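Local coordinates for protein flavodoxin-like domain (Synechococcus elongatus PCC 6301, PDB 3HLY) that probably binds a flavin mononucleotide and takes part in electron transfer, as flavodoxins do, at residues Met34-Leu37 and Arg38-Asp41; Ala100-Ala103 and Gln104-Leu108; Gln122-Glu125 and Ala126-Gln129. All coordinates share one frame; numbering follows the deposited sequence.

Contact 1: Met34-Leu37 and Arg38-Asp41; sequences MVDL and RAVD
Val35 meets Val40 across the turn that follows strand 32-36. Its CG1 lies anti to the backbone N (chi1 159°) and comes unusually close to Val40 CB, though the exact spacing is doubtful. The two side chains cross at about a right angle. Val35 also touches Leu4 of the neighbouring strand 3-7.

Asp36 ends the strand and carries most of the polar bonds. Its backbone O accepts from two amides. Val40 N lies 2.8 Å from Asp36 O, almost in line with the C=O bond. Ala39 N, 3.1 Å from Asp36 O and above the carbonyl plane, closes a beta turn. The carboxylate leans forward over this turn. Asp36 OD1 accepts from Arg38 N at 3.2 Å, from above the carboxylate plane, which makes an Asx turn. Asp36 OD2 is hydrogen-bonded to Ser9 OG, and Arg38 NE to Ser9 O.

Leu37 turns its side chain to Ala71 and Ile75 of helix 66-78. Its backbone O receives a hydrogen bond from a water at 2.8 Å, and this water also donates to Val40 O.

Three amides thus tie the loop toward helix 42-51 to the strand end of this flavodoxin-like fold. The arginine charge, not in contact, may ease that of the carboxylate only at a distance.

Contact 2: Ala100-Ala103 and Gln104-Leu108; sequences ALLA and QFRNL
Helix 98-107 is the crossover helix of a beta-alpha-beta unit in the flavodoxin-like fold, between strands 84-88 and 111-112. Residues 100-103 and 104-108 are consecutive turns that make up most of the helix and its C-terminal end. Four backbone bonds of the alpha-helical i to i+4 kind join them. Gln104 N donates to Ala100 O at 3.3 Å and Phe105 N to Leu101 O at 3.1 Å. Arg106 N reaches Leu102 O at 3.0 Å. The last of the four, from Asn107 N to Ala103 O, is also 3.0 Å and less straight, with an N-H...O angle of 154°.

Side chains divide by helix face. Leu101 and Phe105 are buried one turn apart. Leu101 CB comes within 4.4 Å of Phe105 CE2, a loose apolar contact. Both side chains pack on strand 84-88, Leu101 on Leu87 and Phe105 on Ile85. They also share Phe76 of helix 66-78, whose ring meets that of Phe105 with the planes at about 45°.

Leu102 and Arg106 form the next pair round the helix. Each touches Thr112 of strand 111-112, and Leu102 also touches Leu87. The arginine chain runs extended from CG to NE and passes the leucine, with Leu102 CD1 4.3 Å from Arg106 NE. Gln104 leans on Phe76 too.

In Phe105, CG stands anti to the carbonyl carbon (chi1 -75°), which turns the ring back along the helix. Its CD2 then lies 3.2 Å from Leu101 O, the same oxygen that accepts the Phe105 amide.

Contact 3: Gln122-Glu125 and Ala126-Gln129; sequences QPTE and AIYQ
From Pro123 to Tyr128 the chain leaves an extended loop and enters helix 125-144, with Tyr128 N donating to Thr124 O at 3.1 Å and Gln129 N to Glu125 O at 2.8 Å. The first bond is the straighter.

Pro123 CB is directed at the new helix. It sits 3.4 Å from Tyr128 OH and 3.5 Å from Tyr128 CZ. The proline and the tyrosine cross at a slant. A chi1 of -70° sets the Tyr128 ring on the N side of its own residue, over the start of the helix. Its CD2 comes to 3.1 Å from Thr124 O, so that oxygen has both the amide and the ring of Tyr128 beside it. Pro123 CB also touches Ile127 CG2 at 4.1 Å.

Thr124 is the N-cap residue of this last helix of the flavodoxin-like fold. Its OG1 is tucked between the two main-chain branches (chi1 57°), beside the first turn and 3.4 Å from Ala126 CB. Leu17 of helix 14-27 packs against Pro123, Ile127 and Tyr128. Tyr13, in the loop before that helix, touches both Pro123 and Tyr128.

Overall arrangement
Strand 3-7 and helix 14-27 come first in the chain. Contact 1 then closes the turn between strand 32-36, at one edge of the parallel sheet, and helix 42-51. Contact 2 lies within helix 98-107, which leads toward strand 111-112 at the other edge. Contact 3 closes the entry from the loop into helix 125-144, which packs beside helix 14-27. The three follow in series. None nests in, crosses or touches another. The centres of contacts 1 and 2 are about 21 Å apart; the centre of contact 3 is about 24 Å from that of contact 1 and about 26 Å from that of contact 2. Helix 66-78 is shared: Leu37 and Phe105 both pack on it.

Contact 1: Met34-Leu37 and Arg38-Asp41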
# COMPACT_ATOMS: atom_id res chain seq x y z
N MSE A 34 -7.28 6.59 1.62
CA MSE A 34 -7.46 5.53 0.63
C MSE A 34 -7.65 6.13 -0.75
O MSE A 34 -8.33 7.13 -0.93
CB MSE A 34 -8.67 4.70 1.00
CG MSE A 34 -8.78 4.48 2.49
SE MSE A 34 -9.29 2.69 2.88
CE MSE A 34 -7.60 1.82 2.56
N VAL A 35 -7.04 5.47 -1.73
CA VAL A 35 -7.10 5.92 -3.11
C VAL A 35 -7.28 4.71 -4.02
O VAL A 35 -6.73 3.65 -3.76
CB VAL A 35 -5.79 6.67 -3.46
CG1 VAL A 35 -5.57 6.70 -4.96
CG2 VAL A 35 -5.84 8.08 -2.90
N ASP A 36 -8.10 4.88 -5.06
CA ASP A 36 -8.35 3.83 -6.03
C ASP A 36 -7.49 4.21 -7.23
O ASP A 36 -7.75 5.22 -7.88
CB ASP A 36 -9.83 3.81 -6.44
CG ASP A 36 -10.16 2.70 -7.42
OD1 ASP A 36 -9.28 1.88 -7.76
OD2 ASP A 36 -11.34 2.64 -7.85
N LEU A 37 -6.47 3.41 -7.51
CA LEU A 37 -5.55 3.69 -8.60
C LEU A 37 -6.24 3.71 -9.98
O LEU A 37 -5.81 4.42 -10.89
CB LEU A 37 -4.42 2.67 -8.56
CG LEU A 37 -3.74 2.61 -7.17
CD1 LEU A 37 -2.65 1.56 -7.17
CD2 LEU A 37 -3.16 3.97 -6.81
N ARG A 38 -7.31 2.94 -10.11
CA ARG A 38 -8.07 2.87 -11.36
C ARG A 38 -8.74 4.19 -11.70
O ARG A 38 -9.05 4.43 -12.86
CB ARG A 38 -9.19 1.84 -11.28
CG ARG A 38 -8.83 0.39 -11.14
CD ARG A 38 -10.13 -0.39 -11.13
NE ARG A 38 -9.97 -1.80 -10.79
CZ ARG A 38 -9.60 -2.74 -11.64
NH1 ARG A 38 -9.34 -2.43 -12.91
NH2 ARG A 38 -9.50 -4.00 -11.23
N ALA A 39 -8.97 5.04 -10.71
CA ALA A 39 -9.68 6.29 -10.98
C ALA A 39 -9.23 7.58 -10.30
O ALA A 39 -9.76 8.65 -10.60
CB ALA A 39 -11.16 6.07 -10.70
N VAL A 40 -8.27 7.51 -9.39
CA VAL A 40 -7.84 8.72 -8.68
C VAL A 40 -7.17 9.76 -9.57
O VAL A 40 -6.54 9.43 -10.57
CB VAL A 40 -6.87 8.38 -7.52
CG1 VAL A 40 -5.55 7.87 -8.08
CG2 VAL A 40 -6.64 9.60 -6.66
N ASP A 41 -7.31 11.03 -9.19
CA ASP A 41 -6.71 12.13 -9.94
C ASP A 41 -5.22 12.23 -9.60
O ASP A 41 -4.85 12.36 -8.44
CB ASP A 41 -7.42 13.44 -9.59
O HOH W 1 -6.66 6.75 -12.09

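Contact 2: Ala100-Ala103 and Gln104-Leu108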
# COMPACT_ATOMS: atom_id res chain seq x y z
N ALA A 100 9.67 -7.14 -6.78
CA ALA A 100 9.98 -6.13 -7.78
C ALA A 100 9.65 -4.72 -7.28
O ALA A 100 10.47 -3.81 -7.41
CB ALA A 100 9.20 -6.42 -9.07
N LEU A 101 8.46 -4.55 -6.71
CA LEU A 101 8.04 -3.26 -6.18
C LEU A 101 8.95 -2.89 -5.03
O LEU A 101 9.43 -1.77 -4.94
CB LEU A 101 6.60 -3.32 -5.65
CG LEU A 101 5.44 -3.36 -6.63
CD1 LEU A 101 5.47 -2.13 -7.52
CD2 LEU A 101 5.53 -4.63 -7.46
N LEU A 102 9.20 -3.85 -4.14
CA LEU A 102 10.04 -3.61 -2.98
C LEU A 102 11.43 -3.10 -3.37
O LEU A 102 11.98 -2.22 -2.70
CB LEU A 102 10.16 -4.89 -2.13
CG LEU A 102 11.02 -4.80 -0.86
CD1 LEU A 102 10.43 -3.77 0.10
CD2 LEU A 102 11.08 -6.16 -0.20
N ALA A 103 12.00 -3.64 -4.45
CA ALA A 103 13.31 -3.20 -4.90
C ALA A 103 13.25 -1.72 -5.28
O ALA A 103 14.05 -0.91 -4.82
CB ALA A 103 13.77 -4.04 -6.09
N GLN A 104 12.26 -1.37 -6.10
CA GLN A 104 12.07 0.01 -6.53
C GLN A 104 11.99 1.01 -5.38
O GLN A 104 12.66 2.04 -5.41
CB GLN A 104 10.81 0.12 -7.38
CG GLN A 104 11.09 0.26 -8.85
CD GLN A 104 9.82 0.33 -9.65
OE1 GLN A 104 9.09 -0.66 -9.76
NE2 GLN A 104 9.53 1.50 -10.21
N PHE A 105 11.19 0.70 -4.36
CA PHE A 105 11.04 1.59 -3.21
C PHE A 105 12.31 1.69 -2.37
O PHE A 105 12.68 2.77 -1.92
CB PHE A 105 9.87 1.14 -2.33
CG PHE A 105 8.52 1.46 -2.90
CD1 PHE A 105 8.08 2.78 -3.01
CD2 PHE A 105 7.68 0.44 -3.35
CE1 PHE A 105 6.84 3.08 -3.55
CE2 PHE A 105 6.44 0.73 -3.89
CZ PHE A 105 6.01 2.07 -3.99
N ARG A 106 12.97 0.57 -2.11
CA ARG A 106 14.19 0.64 -1.32
C ARG A 106 15.23 1.49 -2.05
O ARG A 106 16.00 2.20 -1.42
CB ARG A 106 14.76 -0.75 -1.01
CG ARG A 106 14.09 -1.44 0.18
CD ARG A 106 15.05 -2.42 0.86
NE ARG A 106 14.37 -3.43 1.68
CZ ARG A 106 13.95 -3.26 2.94
NH1 ARG A 106 14.14 -2.10 3.59
NH2 ARG A 106 13.35 -4.27 3.55
N ASN A 107 15.25 1.42 -3.38
CA ASN A 107 16.21 2.21 -4.14
C ASN A 107 15.92 3.70 -4.05
O ASN A 107 16.82 4.52 -4.22
CB ASN A 107 16.27 1.77 -5.60
CG ASN A 107 17.43 0.82 -5.87
OD1 ASN A 107 18.53 0.99 -5.31
ND2 ASN A 107 17.20 -0.18 -6.73
N LEU A 108 14.67 4.06 -3.78
CA LEU A 108 14.32 5.47 -3.63
C LEU A 108 14.65 5.87 -2.21
O LEU A 108 14.50 7.03 -1.83
CB LEU A 108 12.83 5.71 -3.86
CG LEU A 108 12.29 5.59 -5.28
CD1 LEU A 108 10.78 5.75 -5.26
CD2 LEU A 108 12.94 6.63 -6.18

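Contact 3: Gln122-Glu125 and Ala126-Gln129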
# COMPACT_ATOMS: atom_id res chain seq x y z
N GLN A 122 -6.48 -18.06 -1.36
CA GLN A 122 -7.62 -17.29 -0.88
C GLN A 122 -7.35 -16.77 0.52
O GLN A 122 -7.11 -17.54 1.45
CB GLN A 122 -8.86 -18.17 -0.87
CG GLN A 122 -10.13 -17.44 -0.48
CD GLN A 122 -11.27 -18.39 -0.25
OE1 GLN A 122 -11.50 -19.31 -1.04
NE2 GLN A 122 -12.01 -18.19 0.84
N PRO A 123 -7.38 -15.44 0.70
CA PRO A 123 -7.15 -14.85 2.02
C PRO A 123 -8.09 -15.44 3.06
O PRO A 123 -9.30 -15.38 2.92
CB PRO A 123 -7.42 -13.37 1.77
CG PRO A 123 -6.92 -13.18 0.39
CD PRO A 123 -7.47 -14.40 -0.34
N THR A 124 -7.52 -16.01 4.11
CA THR A 124 -8.31 -16.59 5.18
C THR A 124 -8.39 -15.56 6.30
O THR A 124 -7.83 -14.46 6.18
CB THR A 124 -7.66 -17.87 5.74
OG1 THR A 124 -6.33 -17.58 6.19
CG2 THR A 124 -7.60 -18.95 4.67
N GLU A 125 -9.08 -15.90 7.38
CA GLU A 125 -9.19 -15.00 8.51
C GLU A 125 -7.79 -14.73 9.04
O GLU A 125 -7.48 -13.63 9.49
CB GLU A 125 -10.06 -15.62 9.61
CG GLU A 125 -11.54 -15.74 9.24
CD GLU A 125 -12.22 -14.38 9.05
OE1 GLU A 125 -13.40 -14.37 8.63
OE2 GLU A 125 -11.58 -13.34 9.32
N ALA A 126 -6.94 -15.76 8.97
CA ALA A 126 -5.56 -15.65 9.42
C ALA A 126 -4.86 -14.51 8.68
O ALA A 126 -4.23 -13.65 9.30
CB ALA A 126 -4.84 -16.96 9.17
N ILE A 127 -4.96 -14.53 7.36
CA ILE A 127 -4.35 -13.49 6.54
C ILE A 127 -4.90 -12.10 6.88
O ILE A 127 -4.14 -11.12 6.93
CB ILE A 127 -4.60 -13.76 5.04
CG1 ILE A 127 -3.82 -14.99 4.58
CG2 ILE A 127 -4.18 -12.53 4.22
CD1 ILE A 127 -2.33 -14.78 4.55
N TYR A 128 -6.20 -12.01 7.11
CA TYR A 128 -6.82 -10.73 7.43
C TYR A 128 -6.37 -10.24 8.78
O TYR A 128 -6.28 -9.03 9.01
CB TYR A 128 -8.34 -10.82 7.38
CG TYR A 128 -8.87 -10.98 5.98
CD1 TYR A 128 -8.49 -10.10 4.97
CD2 TYR A 128 -9.74 -12.03 5.65
CE1 TYR A 128 -8.95 -10.26 3.67
CE2 TYR A 128 -10.21 -12.19 4.35
CZ TYR A 128 -9.80 -11.31 3.37
OH TYR A 128 -10.23 -11.47 2.08
N GLN A 129 -6.08 -11.17 9.69
CA GLN A 129 -5.61 -10.79 11.02
C GLN A 129 -4.21 -10.22 10.89
O GLN A 129 -3.86 -9.28 11.59
CB GLN A 129 -5.58 -12.00 11.96
CG GLN A 129 -5.11 -11.67 13.38
CD GLN A 129 -6.01 -10.66 14.08
OE1 GLN A 129 -7.19 -10.92 14.33
NE2 GLN A 129 -5.46 -9.49 14.40